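Peptidase M16 domain protein (Alicyclobacillus acidocaldarius subsp. acidocaldarius DSM 446, PDB 4XEA) is a putative zinc-type metallopeptidase of family M16 that probably hydrolyses peptide bonds at a metal site, occupied here by nickel. Local coordinates at residues M73-F76 with A77-A81; E124-E127 with K128-I132; P144-R147 with A148-E151; I176-E179 with Q180-C184. All coordinates share one frame; numbering follows the deposited sequence.

Interaction 1: residues M73-F76 with A77-A81; sequences MDVF and ARFAA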
loop_
_atom_site.group_PDB
_atom_site.type_symbol
_atom_site.label_atom_id
_atom_site.label_comp_id
_atom_site.label_asym_id
_atom_site.label_seq_id
_atom_site.Cartn_x
_atom_site.Cartn_y
_atom_site.Cartn_z
HETATM N N MSE A 73 0.109 -30.287 -9.970
HETATM C CA MSE A 73 0.150 -28.848 -10.234
HETATM C C MSE A 73 1.258 -28.175 -9.404
HETATM O O MSE A 73 1.416 -28.491 -8.206
HETATM C CB MSE A 73 -1.165 -28.174 -9.784
HETATM C CG MSE A 73 -2.355 -28.282 -10.722
HETATM SE SE MSE A 73 -3.594 -26.770 -10.431
HETATM C CE MSE A 73 -4.641 -27.381 -8.855
ATOM N N ASP A 74 1.998 -27.256 -10.042
ATOM C CA ASP A 74 2.585 -26.069 -9.358
ATOM C C ASP A 74 1.444 -25.063 -9.392
ATOM O O ASP A 74 1.144 -24.476 -10.449
ATOM C CB ASP A 74 3.824 -25.534 -10.129
ATOM C CG ASP A 74 4.440 -24.236 -9.534
ATOM O OD1 ASP A 74 3.825 -23.506 -8.728
ATOM O OD2 ASP A 74 5.588 -23.933 -9.934
ATOM N N VAL A 75 0.804 -24.864 -8.240
ATOM C CA VAL A 75 -0.415 -24.087 -8.205
ATOM C C VAL A 75 -0.163 -22.648 -8.610
ATOM O O VAL A 75 -0.960 -22.070 -9.345
ATOM C CB VAL A 75 -1.131 -24.191 -6.849
ATOM C CG1 VAL A 75 -2.194 -23.113 -6.728
ATOM C CG2 VAL A 75 -1.751 -25.597 -6.698
ATOM N N PHE A 76 0.963 -22.090 -8.170
ATOM C CA PHE A 76 1.294 -20.686 -8.456
ATOM C C PHE A 76 1.549 -20.471 -9.940
ATOM O O PHE A 76 1.147 -19.439 -10.499
ATOM C CB PHE A 76 2.519 -20.220 -7.643
ATOM C CG PHE A 76 2.263 -20.125 -6.168
ATOM C CD1 PHE A 76 1.665 -18.988 -5.624
ATOM C CD2 PHE A 76 2.611 -21.170 -5.320
ATOM C CE1 PHE A 76 1.414 -18.893 -4.253
ATOM C CE2 PHE A 76 2.370 -21.087 -3.955
ATOM C CZ PHE A 76 1.762 -19.944 -3.417
ATOM N N ALA A 77 2.215 -21.438 -10.573
ATOM C CA ALA A 77 2.510 -21.358 -11.997
ATOM C C ALA A 77 1.263 -21.560 -12.855
ATOM O O ALA A 77 1.150 -20.968 -13.916
ATOM C CB ALA A 77 3.594 -22.363 -12.385
ATOM N N ARG A 78 0.324 -22.376 -12.387
ATOM C CA ARG A 78 -0.939 -22.580 -13.103
ATOM C C ARG A 78 -1.686 -21.255 -13.293
ATOM O O ARG A 78 -2.163 -20.966 -14.387
ATOM C CB ARG A 78 -1.817 -23.622 -12.371
ATOM C CG ARG A 78 -3.207 -23.934 -13.005
ATOM C CD ARG A 78 -3.111 -24.373 -14.466
ATOM N NE ARG A 78 -2.254 -25.549 -14.628
ATOM C CZ ARG A 78 -2.675 -26.812 -14.597
ATOM N NH1 ARG A 78 -3.958 -27.104 -14.429
ATOM N NH2 ARG A 78 -1.797 -27.795 -14.740
ATOM N N PHE A 79 -1.755 -20.434 -12.244
ATOM C CA PHE A 79 -2.277 -19.069 -12.368
ATOM C C PHE A 79 -1.393 -18.173 -13.221
ATOM O O PHE A 79 -1.902 -17.419 -14.051
ATOM C CB PHE A 79 -2.397 -18.399 -10.999
ATOM C CG PHE A 79 -3.473 -18.979 -10.161
ATOM C CD1 PHE A 79 -4.775 -18.579 -10.328
ATOM C CD2 PHE A 79 -3.179 -19.939 -9.232
ATOM C CE1 PHE A 79 -5.775 -19.152 -9.579
ATOM C CE2 PHE A 79 -4.155 -20.488 -8.457
ATOM C CZ PHE A 79 -5.453 -20.106 -8.637
ATOM N N ALA A 80 -0.081 -18.231 -12.987
ATOM C CA ALA A 80 0.879 -17.311 -13.621
ATOM C C ALA A 80 1.036 -17.531 -15.136
ATOM O O ALA A 80 1.097 -16.560 -15.909
ATOM C CB ALA A 80 2.237 -17.416 -12.918
ATOM N N ALA A 81 1.110 -18.798 -15.548
ATOM C CA ALA A 81 1.201 -19.144 -16.966
ATOM C C ALA A 81 -0.002 -18.627 -17.775
ATOM O O ALA A 81 0.097 -18.495 -18.990
ATOM C CB ALA A 81 1.345 -20.664 -17.138
#

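Interaction 2: residues E124-E127 with K128-I132; sequences ENVE and KEKGI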
loop_
_atom_site.group_PDB
_atom_site.type_symbol
_atom_site.label_atom_id
_atom_site.label_comp_id
_atom_site.label_asym_id
_atom_site.label_seq_id
_atom_site.Cartn_x
_atom_site.Cartn_y
_atom_site.Cartn_z
ATOM N N GLU A 124 5.364 -37.127 6.106
ATOM C CA GLU A 124 6.592 -36.439 5.737
ATOM C C GLU A 124 6.382 -34.926 5.636
ATOM O O GLU A 124 7.026 -34.175 6.363
ATOM C CB GLU A 124 7.154 -37.024 4.423
ATOM C CG GLU A 124 8.442 -36.370 3.913
ATOM C CD GLU A 124 8.257 -35.600 2.607
ATOM O OE1 GLU A 124 8.582 -36.182 1.551
ATOM O OE2 GLU A 124 7.812 -34.426 2.635
ATOM N N ASN A 125 5.457 -34.481 4.781
ATOM C CA ASN A 125 5.312 -33.049 4.492
ATOM C C ASN A 125 4.661 -32.255 5.610
ATOM O O ASN A 125 4.780 -31.027 5.657
ATOM C CB ASN A 125 4.631 -32.805 3.130
ATOM C CG ASN A 125 3.117 -32.974 3.153
ATOM O OD1 ASN A 125 2.495 -33.105 4.205
ATOM N ND2 ASN A 125 2.517 -32.965 1.963
ATOM N N VAL A 126 3.956 -32.957 6.497
ATOM C CA VAL A 126 3.507 -32.377 7.754
ATOM C C VAL A 126 4.719 -32.130 8.645
ATOM O O VAL A 126 4.831 -31.083 9.275
ATOM C CB VAL A 126 2.464 -33.279 8.483
ATOM C CG1 VAL A 126 2.305 -32.878 9.953
ATOM C CG2 VAL A 126 1.129 -33.217 7.765
ATOM N N GLU A 127 5.640 -33.079 8.694
ATOM C CA GLU A 127 6.880 -32.845 9.442
ATOM C C GLU A 127 7.693 -31.658 8.880
ATOM O O GLU A 127 8.039 -30.726 9.625
ATOM C CB GLU A 127 7.742 -34.104 9.525
ATOM C CG GLU A 127 8.823 -34.032 10.600
ATOM C CD GLU A 127 8.270 -33.590 11.939
ATOM O OE1 GLU A 127 7.970 -34.471 12.763
ATOM O OE2 GLU A 127 8.109 -32.371 12.165
ATOM N N LYS A 128 7.923 -31.646 7.570
ATOM C CA LYS A 128 8.681 -30.559 6.934
ATOM C C LYS A 128 8.100 -29.189 7.268
ATOM O O LYS A 128 8.835 -28.257 7.621
ATOM C CB LYS A 128 8.724 -30.736 5.413
ATOM C CG LYS A 128 9.519 -29.638 4.702
ATOM C CD LYS A 128 9.686 -29.915 3.242
ATOM C CE LYS A 128 10.420 -28.777 2.559
ATOM N NZ LYS A 128 10.420 -28.970 1.095
ATOM N N GLU A 129 6.773 -29.072 7.182
ATOM C CA GLU A 129 6.148 -27.784 7.291
ATOM C C GLU A 129 6.168 -27.302 8.748
ATOM O O GLU A 129 6.059 -26.110 8.984
ATOM C CB GLU A 129 4.711 -27.823 6.735
ATOM C CG GLU A 129 4.119 -26.455 6.386
ATOM C CD GLU A 129 4.754 -25.828 5.158
ATOM O OE1 GLU A 129 4.823 -24.588 5.094
ATOM O OE2 GLU A 129 5.189 -26.572 4.255
ATOM N N LYS A 130 6.309 -28.213 9.716
ATOM C CA LYS A 130 6.376 -27.816 11.142
ATOM C C LYS A 130 7.640 -26.989 11.415
ATOM O O LYS A 130 7.597 -25.994 12.145
ATOM C CB LYS A 130 6.376 -29.036 12.076
ATOM C CG LYS A 130 5.009 -29.603 12.443
ATOM C CD LYS A 130 5.175 -30.870 13.280
ATOM C CE LYS A 130 3.856 -31.600 13.506
ATOM N NZ LYS A 130 3.882 -32.419 14.750
ATOM N N GLY A 131 8.753 -27.429 10.840
ATOM C CA GLY A 131 10.028 -26.714 10.947
ATOM C C GLY A 131 9.972 -25.317 10.335
ATOM O O GLY A 131 10.526 -24.347 10.899
ATOM N N ILE A 132 9.296 -25.225 9.177
ATOM C CA ILE A 132 9.157 -23.969 8.437
ATOM C C ILE A 132 8.307 -22.984 9.229
ATOM O O ILE A 132 8.613 -21.799 9.273
ATOM C CB ILE A 132 8.559 -24.199 7.016
ATOM C CG1 ILE A 132 9.526 -25.046 6.165
ATOM C CG2 ILE A 132 8.241 -22.875 6.330
ATOM C CD1 ILE A 132 8.985 -25.427 4.794
#

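Interaction 3: residues P144-R147 with A148-E151; sequences PDRR and AYME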
loop_
_atom_site.group_PDB
_atom_site.type_symbol
_atom_site.label_atom_id
_atom_site.label_comp_id
_atom_site.label_asym_id
_atom_site.label_seq_id
_atom_site.Cartn_x
_atom_site.Cartn_y
_atom_site.Cartn_z
ATOM N N PRO A 144 9.442 -5.923 16.228
ATOM C CA PRO A 144 8.921 -5.041 17.296
ATOM C C PRO A 144 7.430 -4.689 17.216
ATOM O O PRO A 144 6.739 -4.650 18.244
ATOM C CB PRO A 144 9.758 -3.775 17.132
ATOM C CG PRO A 144 11.003 -4.214 16.444
ATOM C CD PRO A 144 10.620 -5.347 15.554
ATOM N N ASP A 145 6.932 -4.418 16.012
ATOM C CA ASP A 145 5.522 -4.049 15.862
ATOM C C ASP A 145 4.636 -5.196 16.300
ATOM O O ASP A 145 3.689 -4.999 17.071
ATOM C CB ASP A 145 5.178 -3.665 14.426
ATOM C CG ASP A 145 5.995 -2.502 13.929
ATOM O OD1 ASP A 145 6.526 -1.761 14.778
ATOM O OD2 ASP A 145 6.111 -2.327 12.697
ATOM N N ARG A 146 4.958 -6.391 15.816
ATOM C CA ARG A 146 4.166 -7.568 16.129
ATOM C C ARG A 146 4.256 -7.874 17.632
ATOM O O ARG A 146 3.260 -8.220 18.267
ATOM C CB ARG A 146 4.595 -8.778 15.287
ATOM C CG ARG A 146 3.494 -9.876 15.230
ATOM C CD ARG A 146 2.475 -9.586 14.115
ATOM N NE ARG A 146 1.209 -10.293 14.328
ATOM C CZ ARG A 146 0.053 -10.013 13.704
ATOM N NH1 ARG A 146 -0.024 -9.029 12.804
ATOM N NH2 ARG A 146 -1.038 -10.726 13.972
ATOM N N ARG A 147 5.441 -7.691 18.192
ATOM C CA ARG A 147 5.668 -7.906 19.631
ATOM C C ARG A 147 4.814 -6.981 20.542
ATOM O O ARG A 147 4.168 -7.467 21.443
ATOM C CB ARG A 147 7.167 -7.768 19.950
ATOM C CG ARG A 147 7.582 -8.238 21.351
ATOM C CD ARG A 147 6.897 -9.543 21.755
ATOM N NE ARG A 147 7.386 -10.014 23.042
ATOM C CZ ARG A 147 8.517 -10.689 23.222
ATOM N NH1 ARG A 147 9.297 -11.004 22.185
ATOM N NH2 ARG A 147 8.876 -11.048 24.457
ATOM N N ALA A 148 4.789 -5.677 20.275
ATOM C CA ALA A 148 3.992 -4.720 21.057
ATOM C C ALA A 148 2.505 -5.065 21.008
ATOM O O ALA A 148 1.815 -5.029 22.019
ATOM C CB ALA A 148 4.200 -3.318 20.530
ATOM N N TYR A 149 2.045 -5.382 19.802
ATOM C CA TYR A 149 0.676 -5.842 19.561
ATOM C C TYR A 149 0.371 -7.093 20.375
ATOM O O TYR A 149 -0.634 -7.147 21.095
ATOM C CB TYR A 149 0.513 -6.104 18.064
ATOM C CG TYR A 149 -0.798 -6.678 17.661
ATOM C CD1 TYR A 149 -0.884 -7.998 17.232
ATOM C CD2 TYR A 149 -1.945 -5.940 17.719
ATOM C CE1 TYR A 149 -2.088 -8.554 16.841
ATOM C CE2 TYR A 149 -3.187 -6.499 17.339
ATOM C CZ TYR A 149 -3.242 -7.793 16.908
ATOM O OH TYR A 149 -4.431 -8.363 16.517
HETATM N N MSE A 150 1.254 -8.087 20.313
HETATM C CA MSE A 150 0.972 -9.339 21.026
HETATM C C MSE A 150 1.028 -9.138 22.549
HETATM O O MSE A 150 0.255 -9.763 23.261
HETATM C CB MSE A 150 1.862 -10.515 20.558
HETATM C CG MSE A 150 1.470 -11.084 19.136
HETATM SE SE MSE A 150 -0.419 -11.467 18.798
HETATM C CE MSE A 150 -0.777 -12.452 20.466
ATOM N N GLU A 151 1.871 -8.222 23.021
ATOM C CA GLU A 151 1.932 -7.912 24.476
ATOM C C GLU A 151 0.585 -7.308 24.951
ATOM O O GLU A 151 0.057 -7.699 25.967
ATOM C CB GLU A 151 3.102 -6.977 24.815
ATOM C CG GLU A 151 4.488 -7.608 24.748
ATOM C CD GLU A 151 4.630 -8.881 25.606
ATOM O OE1 GLU A 151 3.912 -9.027 26.633
ATOM O OE2 GLU A 151 5.467 -9.735 25.224
#

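Interaction 4: residues I176-E179 with Q180-C184; sequences ITKE and QLLLC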
loop_
_atom_site.group_PDB
_atom_site.type_symbol
_atom_site.label_atom_id
_atom_site.label_comp_id
_atom_site.label_asym_id
_atom_site.label_seq_id
_atom_site.Cartn_x
_atom_site.Cartn_y
_atom_site.Cartn_z
ATOM N N ILE A 176 0.777 -30.631 16.603
ATOM C CA ILE A 176 -0.227 -30.843 15.544
ATOM C C ILE A 176 0.044 -32.185 14.839
ATOM O O ILE A 176 1.190 -32.508 14.555
ATOM C CB ILE A 176 -0.241 -29.657 14.519
ATOM C CG1 ILE A 176 -0.789 -28.384 15.170
ATOM C CG2 ILE A 176 -1.095 -29.979 13.301
ATOM C CD1 ILE A 176 -0.755 -27.146 14.279
ATOM N N THR A 177 -1.003 -32.975 14.600
ATOM C CA THR A 177 -0.874 -34.253 13.900
ATOM C C THR A 177 -1.628 -34.198 12.572
ATOM O O THR A 177 -2.576 -33.425 12.404
ATOM C CB THR A 177 -1.459 -35.408 14.727
ATOM O OG1 THR A 177 -2.884 -35.279 14.747
ATOM C CG2 THR A 177 -0.927 -35.394 16.169
ATOM N N LYS A 178 -1.236 -35.047 11.638
ATOM C CA LYS A 178 -1.903 -35.137 10.341
ATOM C C LYS A 178 -3.409 -35.389 10.516
ATOM O O LYS A 178 -4.224 -34.840 9.782
ATOM C CB LYS A 178 -1.269 -36.244 9.483
ATOM C CG LYS A 178 -1.889 -36.376 8.097
ATOM C CD LYS A 178 -1.195 -37.446 7.242
ATOM C CE LYS A 178 -1.617 -38.851 7.634
ATOM N NZ LYS A 178 -0.539 -39.787 7.314
ATOM N N GLU A 179 -3.752 -36.202 11.503
ATOM C CA GLU A 179 -5.136 -36.571 11.817
ATOM C C GLU A 179 -5.973 -35.344 12.182
ATOM O O GLU A 179 -7.101 -35.136 11.700
ATOM C CB GLU A 179 -5.112 -37.540 13.020
ATOM C CG GLU A 179 -4.635 -38.959 12.722
ATOM C CD GLU A 179 -3.126 -39.111 12.356
ATOM O OE1 GLU A 179 -2.251 -38.410 12.925
ATOM O OE2 GLU A 179 -2.818 -39.969 11.490
ATOM N N GLN A 180 -5.413 -34.519 13.047
ATOM C CA GLN A 180 -6.039 -33.249 13.414
ATOM C C GLN A 180 -6.204 -32.311 12.238
ATOM O O GLN A 180 -7.255 -31.704 12.064
ATOM C CB GLN A 180 -5.207 -32.568 14.469
ATOM C CG GLN A 180 -5.299 -33.264 15.802
ATOM C CD GLN A 180 -4.289 -32.729 16.792
ATOM O OE1 GLN A 180 -3.284 -32.132 16.405
ATOM N NE2 GLN A 180 -4.533 -32.976 18.074
ATOM N N LEU A 181 -5.162 -32.185 11.427
ATOM C CA LEU A 181 -5.233 -31.307 10.272
ATOM C C LEU A 181 -6.362 -31.764 9.359
ATOM O O LEU A 181 -7.117 -30.946 8.835
ATOM C CB LEU A 181 -3.904 -31.304 9.499
ATOM C CG LEU A 181 -2.723 -30.532 10.071
ATOM C CD1 LEU A 181 -1.376 -30.924 9.362
ATOM C CD2 LEU A 181 -2.983 -29.009 9.984
ATOM N N LEU A 182 -6.453 -33.078 9.163
ATOM C CA LEU A 182 -7.446 -33.653 8.270
ATOM C C LEU A 182 -8.858 -33.467 8.842
ATOM O O LEU A 182 -9.802 -33.167 8.098
ATOM C CB LEU A 182 -7.163 -35.141 7.996
ATOM C CG LEU A 182 -6.005 -35.471 7.039
ATOM C CD1 LEU A 182 -5.992 -36.945 6.692
ATOM C CD2 LEU A 182 -6.075 -34.633 5.773
ATOM N N LEU A 183 -8.988 -33.601 10.152
ATOM C CA LEU A 183 -10.280 -33.385 10.810
ATOM C C LEU A 183 -10.727 -31.942 10.586
ATOM O O LEU A 183 -11.851 -31.692 10.152
ATOM C CB LEU A 183 -10.175 -33.655 12.297
ATOM C CG LEU A 183 -11.379 -33.111 13.085
ATOM C CD1 LEU A 183 -12.604 -34.013 12.831
ATOM C CD2 LEU A 183 -11.033 -33.041 14.539
ATOM N N CYS A 184 -9.835 -30.988 10.862
ATOM C CA CYS A 184 -10.185 -29.586 10.704
ATOM C C CYS A 184 -10.472 -29.256 9.266
ATOM O O CYS A 184 -11.410 -28.526 9.006
ATOM C CB CYS A 184 -9.124 -28.663 11.298
ATOM S SG CYS A 184 -9.018 -28.877 13.038
#

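Interaction 1: residues M73-F76 with A77-A81
Arg78, one turn into helix 75-80, folds back over the residues that open it, and selenomethionine Met73 is the residue it meets. Arg78 CB lies 3.5 Å from Val75 O. CG, anti to the backbone N (chi1 179°), passes the selenium, with Met73 SE 3.8 Å from Arg78 CG. Bends at chi2 and chi3 then carry the guanidinium round until Met73 CG sits over one face, toward the rim, and the two chains cross at about a right angle. Thr111 of helix 105-116 touches both. At the helix start, Asp74 is the N-cap: its OD1 accepts a weak bond from Ala77 N at 3.2 Å, while Asp74 O takes the firmer one from Arg78 N at 3.0 Å. On the buried side Val75 and Phe79 run side by side, Val75 CG1 meeting the ring edge at Phe79 CE2 at 3.7 Å. Val75 also touches Phe115, a sodium-site residue. The contact thus joins two chemistries: a carboxylate receives an N-H of the first turn, where its charge would probably suit the positive end of the helix dipole, and a soft selenium and a methylene lie against one guanidinium face, a contact that is probably mainly dispersive.

Interaction 2: residues E124-E127 with K128-I132
Lys130 lies against Val126 and Glu127 one turn before it in helix 123-141, and this flank is the close-packed part of the contact. Lys130 CG is 3.5 Å from Val126 O, and farther out CE reaches Val126 CG1. Glu127, bent at chi2 (50°), swings its carboxylate over the lysine chain until Glu127 OE2 stands 3.5 Å from Lys130 CD. That is contact with a methylene, not with the charge: Glu127 OE2 and Lys130 NZ remain 5.0 Å apart. The ammonium instead runs on, its chain extended beyond CG, to the carbonyls of Arg174 and Ile176. Phe62 of helix 59-66 touches Val126, Glu129 and Lys130. On the looser flank Glu124 and Lys128 are exposed and oppositely charged, yet Glu124 OE2 and Lys128 NZ are 6.2 Å apart, and the link there is the backbone bond from Lys128 N to Glu124 O, 2.9 Å long. Between the flanks the buried Glu129 sends OE1 to His65 ND1, and His65 is a nickel ligand. A second-shell carboxylate that bonds a metal-bound histidine is a familiar feature of metallopeptidase sites, and helix 123-141 also supplies the ligand Glu136, consistent with the inverted HxxEH-type zinc site of family M16.

Interaction 3: residues P144-R147 with A148-E151
Two arginines, Arg146 and Arg147, leave helix 144-156 with CG anti to the backbone N and a bend at chi2; these torsions turn both guanidinium groups toward the next turn, where Tyr149 and Glu151 wait. The motif is the i to i+4 salt bridge of an alpha-helix, with an i to i+3 arginine-aromatic contact beside it. Arg147 and Glu151 lie side by side and point the same way. Arg147 NE gives a hydrogen bond of 2.9 Å to Glu151 OE2, fairly straight at 166°, using the anti lone pair of that oxygen. The carboxylate oxygen lies close to the guanidinium plane, though the two flat groups are turned 37° from each other. The same Glu151 OE2 also pairs with Arg154, so one oxygen serves two arginines and its negative charge is probably well stabilised. Arg147 NH1, for its part, is bonded to the carbonyl of Asn141. An alanine here is likely to leave Glu151 with Arg154 as the remaining arginine of the two, and to lose the hold on Asn141 O. Met244 of strand 241-246 touches both side chains, joining this helix to the sheet of the second half of the chain. On the other flank Arg146 runs alongside Tyr149, pointing the same way; the tyrosine OH is bonded to that of Tyr315, while Arg146 NH2 forms a salt bridge with Asp165. Ring and guanidinium planes stand 58° apart, and Tyr149 CE1 lies over one guanidinium face, 3.7 Å from Arg146 NH2.

Interaction 4: residues I176-E179 with Q180-C184
Thr177 and Gln180 reach across the start of helix 178-188 toward each other's backbone, their side chains slanting past one another in a capping box. Thr177 OG1 takes the N-H of Gln180 at 3.1 Å and 168°, and in return Gln180 OE1 accepts from Thr177 N at 3.0 Å. The two bonds differ in quality of approach: the first is nearly straight, whereas in the second the donor stands above the amide plane of the glutamine, 40° out of it. Thr177 OG1 can do this because chi1 (71°) places it between the backbone N and the carbonyl carbon. Gln180, extended beyond CG, runs back across the threonine, so that Gln180 CG lies 3.3 Å from Thr177 OG1 and its amide oxygen comes 3.4 Å from Ile176 CA. An alanine in place of Gln180 would remove the acceptor of Thr177 N, is likely to leave that N-H without its mate, and would take away half of the capping box. Beside the box, Ile176 and Leu181 cross at about a right angle, Ile176 CG2 meeting Leu181 CG at 3.7 Å. Phe62 of helix 59-66 touches both, and Leu121 adds to the cover of Leu181. Lys178 NZ forms a salt bridge with Asp123. The chemistry is therefore divided: reciprocal polar bonds satisfy two N-H groups at the helix start, where a preceding turn of carbonyls is missing, while a hydrophobic staple between Ile176 and Leu181, i to i+5, fastens the residue before the cap to the first turn.

In the fold
From the N terminus the four contacts follow in series, none nested or crossed, and each closes a single helical turn rather than a long loop. Interaction 1 starts helix 75-80, near the sodium ion and beside helix 105-116. Interaction 2 lies in helix 123-141, with its centre about 22 Å from that of interaction 1. Residues 144-151 then begin the next helix, which leans on strand 241-246 and so ties the first half of the chain to the second. Interaction 4 caps helix 178-188 and returns to interaction 2, their centres about 13 Å apart: the two touch, and Val126 packs on Leu181.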